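Long-range contact in laminin subunit ALPHA-1 (Mus musculus, PDB 2JD4), which forms part of the basement-membrane protein laminin-111, its LG4-5 domain pair carrying sites for cell-surface anchorage and binding metal ions: residues W105-A117 with D122-T136. The protein carries 4 engineered substitutions. Residues are numbered along the deposited sequence; the frame is centred on the assembly and turned at random.
Sequences WHTVKTEYIKRKA and DGQESPSVTVVGKAT. Engineered in segment 122-136: K134 (natural residue Asn).
R115 and V131 pack together at one end of three successive antiparallel strands, 106-113, 116-121 and 124-130, in the beta sandwich of a laminin G domain. A type II' turn from I113 to K116 joins the first two strands and places R115 beside 131-136. V131 is buried: its CG2 lies 3.6 Å from K116 N and reaches the Y112 ring obliquely, while CG1 sits over one face of the R115 guanidinium. The R115 chain bends at chi2 (-83°) and chi3 (100°), bringing its NH2 within 2.8 Å of A135 O, in the carbonyl plane and on a lone pair. NH1 adds a weak bond to G133 O, so two carbonyls, one of them only weakly bonded, restrain the rotation of the guanidinium beside a loop whose A135 side chain lies about 5 Å from the bound magnesium ion. Water 2 links Y112 OH, which also bonds R42 O, with K114 O, R115 NH2 and T136 O. Backbone pairing continues the packing: V131 N donates to R115 O, and A117 faces V129 as a hydrogen-bonded pair.

The far end is more exposed and mainly polar. D122 receives H106 ND1 on the syn lone pair of OD2 at 2.8 Å, with ring and carboxylate planes 42° apart; H106 NE2 is held by D102. OD1 takes T107 N at 3.0 Å, and D122 N returns a bond to T107 O. Thus three bonds grip D122, and at the surface water 1 bridges T107 OG1, 2.9 Å from the water oxygen, to G123 N.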
loop_
_atom_site.group_PDB
_atom_site.type_symbol
_atom_site.label_atom_id
_atom_site.label_comp_id
_atom_site.label_asym_id
_atom_site.label_seq_id
_atom_site.Cartn_x
_atom_site.Cartn_y
_atom_site.Cartn_z
ATOM N N TRP A 105 5.617 13.097 -10.762
ATOM C CA TRP A 105 4.358 13.825 -10.903
ATOM C C TRP A 105 3.829 13.840 -12.334
ATOM O O TRP A 105 4.578 14.063 -13.286
ATOM C CB TRP A 105 4.515 15.269 -10.420
ATOM C CG TRP A 105 4.595 15.404 -8.929
ATOM C CD1 TRP A 105 5.725 15.564 -8.170
ATOM C CD2 TRP A 105 3.498 15.370 -8.013
ATOM N NE1 TRP A 105 5.390 15.632 -6.834
ATOM C CE2 TRP A 105 4.030 15.515 -6.711
ATOM C CE3 TRP A 105 2.111 15.228 -8.165
ATOM C CZ2 TRP A 105 3.222 15.524 -5.569
ATOM C CZ3 TRP A 105 1.309 15.235 -7.030
ATOM C CH2 TRP A 105 1.870 15.384 -5.746
ATOM N N HIS A 106 2.528 13.607 -12.472
ATOM C CA HIS A 106 1.870 13.612 -13.775
ATOM C C HIS A 106 0.613 14.472 -13.697
ATOM O O HIS A 106 -0.002 14.587 -12.637
ATOM C CB HIS A 106 1.456 12.193 -14.175
ATOM C CG HIS A 106 2.599 11.237 -14.300
ATOM N ND1 HIS A 106 3.537 11.325 -15.307
ATOM C CD2 HIS A 106 2.953 10.168 -13.547
ATOM C CE1 HIS A 106 4.420 10.351 -15.166
ATOM N NE2 HIS A 106 4.089 9.636 -14.106
ATOM N N THR A 107 0.239 15.082 -14.813
ATOM C CA THR A 107 -0.979 15.878 -14.857
ATOM C C THR A 107 -1.984 15.003 -15.598
ATOM O O THR A 107 -1.651 14.398 -16.616
ATOM C CB THR A 107 -0.774 17.198 -15.621
ATOM O OG1 THR A 107 -0.394 16.913 -16.971
ATOM C CG2 THR A 107 0.313 18.026 -14.954
ATOM N N VAL A 108 -3.200 14.919 -15.076
ATOM C CA VAL A 108 -4.232 14.087 -15.685
ATOM C C VAL A 108 -5.511 14.871 -15.923
ATOM O O VAL A 108 -5.901 15.702 -15.111
ATOM C CB VAL A 108 -4.556 12.877 -14.782
ATOM C CG1 VAL A 108 -5.745 12.102 -15.349
ATOM C CG2 VAL A 108 -3.323 11.970 -14.673
ATOM N N LYS A 109 -6.160 14.605 -17.050
ATOM C CA LYS A 109 -7.399 15.282 -17.383
ATOM C C LYS A 109 -8.396 14.278 -17.958
ATOM O O LYS A 109 -8.042 13.469 -18.812
ATOM C CB LYS A 109 -7.131 16.391 -18.408
ATOM C CG LYS A 109 -8.355 17.222 -18.762
ATOM C CD LYS A 109 -8.171 17.940 -20.098
ATOM C CE LYS A 109 -6.944 18.834 -20.115
ATOM N NZ LYS A 109 -6.760 19.461 -21.459
ATOM N N THR A 110 -9.633 14.311 -17.469
ATOM C CA THR A 110 -10.673 13.428 -17.978
ATOM C C THR A 110 -11.783 14.351 -18.454
ATOM O O THR A 110 -12.185 15.270 -17.739
ATOM C CB THR A 110 -11.217 12.456 -16.899
ATOM O OG1 THR A 110 -11.828 13.191 -15.833
ATOM C CG2 THR A 110 -10.087 11.596 -16.339
ATOM N N GLU A 111 -12.280 14.110 -19.661
ATOM C CA GLU A 111 -13.307 14.976 -20.208
ATOM C C GLU A 111 -14.488 14.335 -20.899
ATOM O O GLU A 111 -14.331 13.576 -21.847
ATOM C CB GLU A 111 -12.687 15.964 -21.192
ATOM C CG GLU A 111 -11.977 17.133 -20.565
ATOM C CD GLU A 111 -11.502 18.122 -21.606
ATOM O OE1 GLU A 111 -10.298 18.102 -21.943
ATOM O OE2 GLU A 111 -12.343 18.904 -22.099
ATOM N N TYR A 112 -15.671 14.667 -20.400
ATOM C CA TYR A 112 -16.929 14.233 -20.976
ATOM C C TYR A 112 -17.549 15.554 -21.420
ATOM O O TYR A 112 -17.794 16.433 -20.596
ATOM C CB TYR A 112 -17.830 13.583 -19.928
ATOM C CG TYR A 112 -19.315 13.811 -20.173
ATOM C CD1 TYR A 112 -19.902 13.500 -21.404
ATOM C CD2 TYR A 112 -20.128 14.351 -19.176
ATOM C CE1 TYR A 112 -21.270 13.731 -21.633
ATOM C CE2 TYR A 112 -21.493 14.583 -19.392
ATOM C CZ TYR A 112 -22.056 14.273 -20.622
ATOM O OH TYR A 112 -23.399 14.512 -20.835
ATOM N N ILE A 113 -17.770 15.717 -22.716
ATOM C CA ILE A 113 -18.373 16.950 -23.192
ATOM C C ILE A 113 -19.224 16.690 -24.432
ATOM O O ILE A 113 -18.746 16.156 -25.434
ATOM C CB ILE A 113 -17.295 18.027 -23.473
ATOM C CG1 ILE A 113 -17.971 19.359 -23.808
ATOM C CG2 ILE A 113 -16.371 17.579 -24.587
ATOM C CD1 ILE A 113 -17.014 20.525 -23.878
ATOM N N LYS A 114 -20.500 17.041 -24.330
ATOM C CA LYS A 114 -21.465 16.855 -25.410
ATOM C C LYS A 114 -21.738 15.373 -25.670
ATOM O O LYS A 114 -22.402 14.703 -24.873
ATOM C CB LYS A 114 -20.966 17.532 -26.693
ATOM C CG LYS A 114 -20.777 19.045 -26.600
ATOM C CD LYS A 114 -22.080 19.802 -26.348
ATOM C CE LYS A 114 -22.530 19.720 -24.891
ATOM N NZ LYS A 114 -23.737 20.558 -24.604
ATOM N N ARG A 115 -21.225 14.865 -26.783
ATOM C CA ARG A 115 -21.421 13.464 -27.144
ATOM C C ARG A 115 -20.090 12.730 -27.275
ATOM O O ARG A 115 -20.028 11.641 -27.842
ATOM C CB ARG A 115 -22.190 13.371 -28.465
ATOM C CG ARG A 115 -23.669 13.719 -28.363
ATOM C CD ARG A 115 -24.484 12.526 -27.881
ATOM N NE ARG A 115 -24.808 12.584 -26.459
ATOM C CZ ARG A 115 -25.418 11.605 -25.797
ATOM N NH1 ARG A 115 -25.766 10.489 -26.432
ATOM N NH2 ARG A 115 -25.698 11.744 -24.507
ATOM N N LYS A 116 -19.027 13.331 -26.750
ATOM C CA LYS A 116 -17.697 12.735 -26.817
ATOM C C LYS A 116 -17.052 12.649 -25.432
ATOM O O LYS A 116 -17.519 13.265 -24.475
ATOM C CB LYS A 116 -16.799 13.557 -27.750
ATOM C CG LYS A 116 -17.115 13.427 -29.243
ATOM C CD LYS A 116 -18.495 13.979 -29.605
ATOM C CE LYS A 116 -18.588 15.482 -29.374
ATOM N NZ LYS A 116 -19.953 16.025 -29.638
ATOM N N ALA A 117 -15.980 11.871 -25.334
ATOM C CA ALA A 117 -15.247 11.706 -24.082
ATOM C C ALA A 117 -13.804 11.350 -24.417
ATOM O O ALA A 117 -13.551 10.629 -25.382
ATOM C CB ALA A 117 -15.881 10.605 -23.241
ATOM N N ASP A 122 -0.188 14.188 -19.130
ATOM C CA ASP A 122 0.999 14.962 -19.456
ATOM C C ASP A 122 0.903 15.580 -20.852
ATOM O O ASP A 122 1.876 15.586 -21.596
ATOM C CB ASP A 122 2.262 14.098 -19.360
ATOM C CG ASP A 122 2.509 13.571 -17.951
ATOM O OD1 ASP A 122 2.220 14.304 -16.984
ATOM O OD2 ASP A 122 3.000 12.430 -17.811
ATOM N N GLY A 123 -0.277 16.084 -21.202
ATOM C CA GLY A 123 -0.461 16.719 -22.498
ATOM C C GLY A 123 -0.768 15.828 -23.692
ATOM O O GLY A 123 -1.197 16.327 -24.738
ATOM N N GLN A 124 -0.543 14.524 -23.560
ATOM C CA GLN A 124 -0.817 13.599 -24.657
ATOM C C GLN A 124 -2.292 13.213 -24.599
ATOM O O GLN A 124 -2.728 12.519 -23.683
ATOM C CB GLN A 124 0.082 12.352 -24.549
ATOM C CG GLN A 124 -0.168 11.473 -23.323
ATOM C CD GLN A 124 0.941 10.454 -23.068
ATOM O OE1 GLN A 124 1.228 9.596 -23.910
ATOM N NE2 GLN A 124 1.563 10.542 -21.894
ATOM N N GLU A 125 -3.056 13.679 -25.584
ATOM C CA GLU A 125 -4.490 13.420 -25.644
ATOM C C GLU A 125 -4.808 12.121 -26.380
ATOM O O GLU A 125 -4.210 11.819 -27.413
ATOM C CB GLU A 125 -5.194 14.603 -26.327
ATOM C CG GLU A 125 -6.711 14.618 -26.192
ATOM C CD GLU A 125 -7.348 15.855 -26.819
ATOM O OE1 GLU A 125 -7.000 16.989 -26.421
ATOM O OE2 GLU A 125 -8.204 15.692 -27.713
ATOM N N SER A 126 -5.746 11.350 -25.834
ATOM C CA SER A 126 -6.155 10.085 -26.441
ATOM C C SER A 126 -7.276 10.344 -27.441
ATOM O O SER A 126 -7.936 11.376 -27.386
ATOM C CB SER A 126 -6.679 9.127 -25.375
ATOM O OG SER A 126 -7.958 9.548 -24.924
ATOM N N PRO A 127 -7.503 9.411 -28.376
ATOM C CA PRO A 127 -8.583 9.643 -29.338
ATOM C C PRO A 127 -9.917 9.684 -28.594
ATOM O O PRO A 127 -10.047 9.105 -27.513
ATOM C CB PRO A 127 -8.467 8.442 -30.274
ATOM C CG PRO A 127 -6.987 8.190 -30.290
ATOM C CD PRO A 127 -6.639 8.302 -28.816
ATOM N N SER A 128 -10.905 10.371 -29.163
ATOM C CA SER A 128 -12.212 10.474 -28.529
ATOM C C SER A 128 -13.076 9.232 -28.712
ATOM O O SER A 128 -12.879 8.444 -29.636
ATOM C CB SER A 128 -12.975 11.685 -29.067
ATOM O OG SER A 128 -12.365 12.893 -28.654
ATOM N N VAL A 129 -14.037 9.071 -27.811
ATOM C CA VAL A 129 -14.971 7.961 -27.854
ATOM C C VAL A 129 -16.367 8.570 -27.878
ATOM O O VAL A 129 -16.598 9.631 -27.289
ATOM C CB VAL A 129 -14.827 7.051 -26.617
ATOM C CG1 VAL A 129 -15.906 5.989 -26.626
ATOM C CG2 VAL A 129 -13.456 6.397 -26.613
ATOM N N THR A 130 -17.293 7.909 -28.565
ATOM C CA THR A 130 -18.660 8.402 -28.665
ATOM C C THR A 130 -19.501 7.986 -27.468
ATOM O O THR A 130 -19.529 6.817 -27.092
ATOM C CB THR A 130 -19.336 7.893 -29.964
ATOM O OG1 THR A 130 -18.699 8.500 -31.093
ATOM C CG2 THR A 130 -20.823 8.238 -29.979
ATOM N N VAL A 131 -20.185 8.954 -26.869
ATOM C CA VAL A 131 -21.030 8.681 -25.719
ATOM C C VAL A 131 -22.058 7.613 -26.076
ATOM O O VAL A 131 -22.732 7.700 -27.108
ATOM C CB VAL A 131 -21.741 9.965 -25.236
ATOM C CG1 VAL A 131 -22.772 9.636 -24.168
ATOM C CG2 VAL A 131 -20.705 10.932 -24.672
ATOM N N VAL A 132 -22.160 6.607 -25.211
ATOM C CA VAL A 132 -23.070 5.485 -25.401
ATOM C C VAL A 132 -24.413 5.706 -24.713
ATOM O O VAL A 132 -24.478 6.271 -23.621
ATOM C CB VAL A 132 -22.442 4.182 -24.846
ATOM C CG1 VAL A 132 -23.444 3.045 -24.907
ATOM C CG2 VAL A 132 -21.186 3.832 -25.637
ATOM N N GLY A 133 -25.485 5.256 -25.357
ATOM C CA GLY A 133 -26.796 5.410 -24.763
ATOM C C GLY A 133 -27.583 6.597 -25.276
ATOM O O GLY A 133 -27.047 7.486 -25.938
ATOM N N LYS A 134 -28.868 6.603 -24.943
ATOM C CA LYS A 134 -29.788 7.652 -25.358
ATOM C C LYS A 134 -29.820 8.798 -24.355
ATOM O O LYS A 134 -30.037 9.950 -24.737
ATOM C CB LYS A 134 -31.196 7.069 -25.515
ATOM C CG LYS A 134 -31.329 5.992 -26.591
ATOM C CD LYS A 134 -30.394 4.808 -26.361
ATOM C CE LYS A 134 -30.639 4.139 -25.017
ATOM N NZ LYS A 134 -29.656 3.047 -24.761
ATOM N N ALA A 135 -29.615 8.478 -23.078
ATOM C CA ALA A 135 -29.618 9.488 -22.021
ATOM C C ALA A 135 -28.698 10.634 -22.429
ATOM O O ALA A 135 -27.734 10.426 -23.163
ATOM C CB ALA A 135 -29.149 8.872 -20.707
ATOM N N THR A 136 -28.993 11.843 -21.959
ATOM C CA THR A 136 -28.177 12.994 -22.329
ATOM C C THR A 136 -27.547 13.748 -21.164
ATOM O O THR A 136 -26.767 14.668 -21.383
ATOM C CB THR A 136 -28.996 14.016 -23.149
ATOM O OG1 THR A 136 -29.987 14.622 -22.310
ATOM C CG2 THR A 136 -29.684 13.330 -24.315
HETATM O O HOH W 1 -2.458 16.825 -18.972
HETATM O O HOH W 2 -25.206 14.676 -23.334
#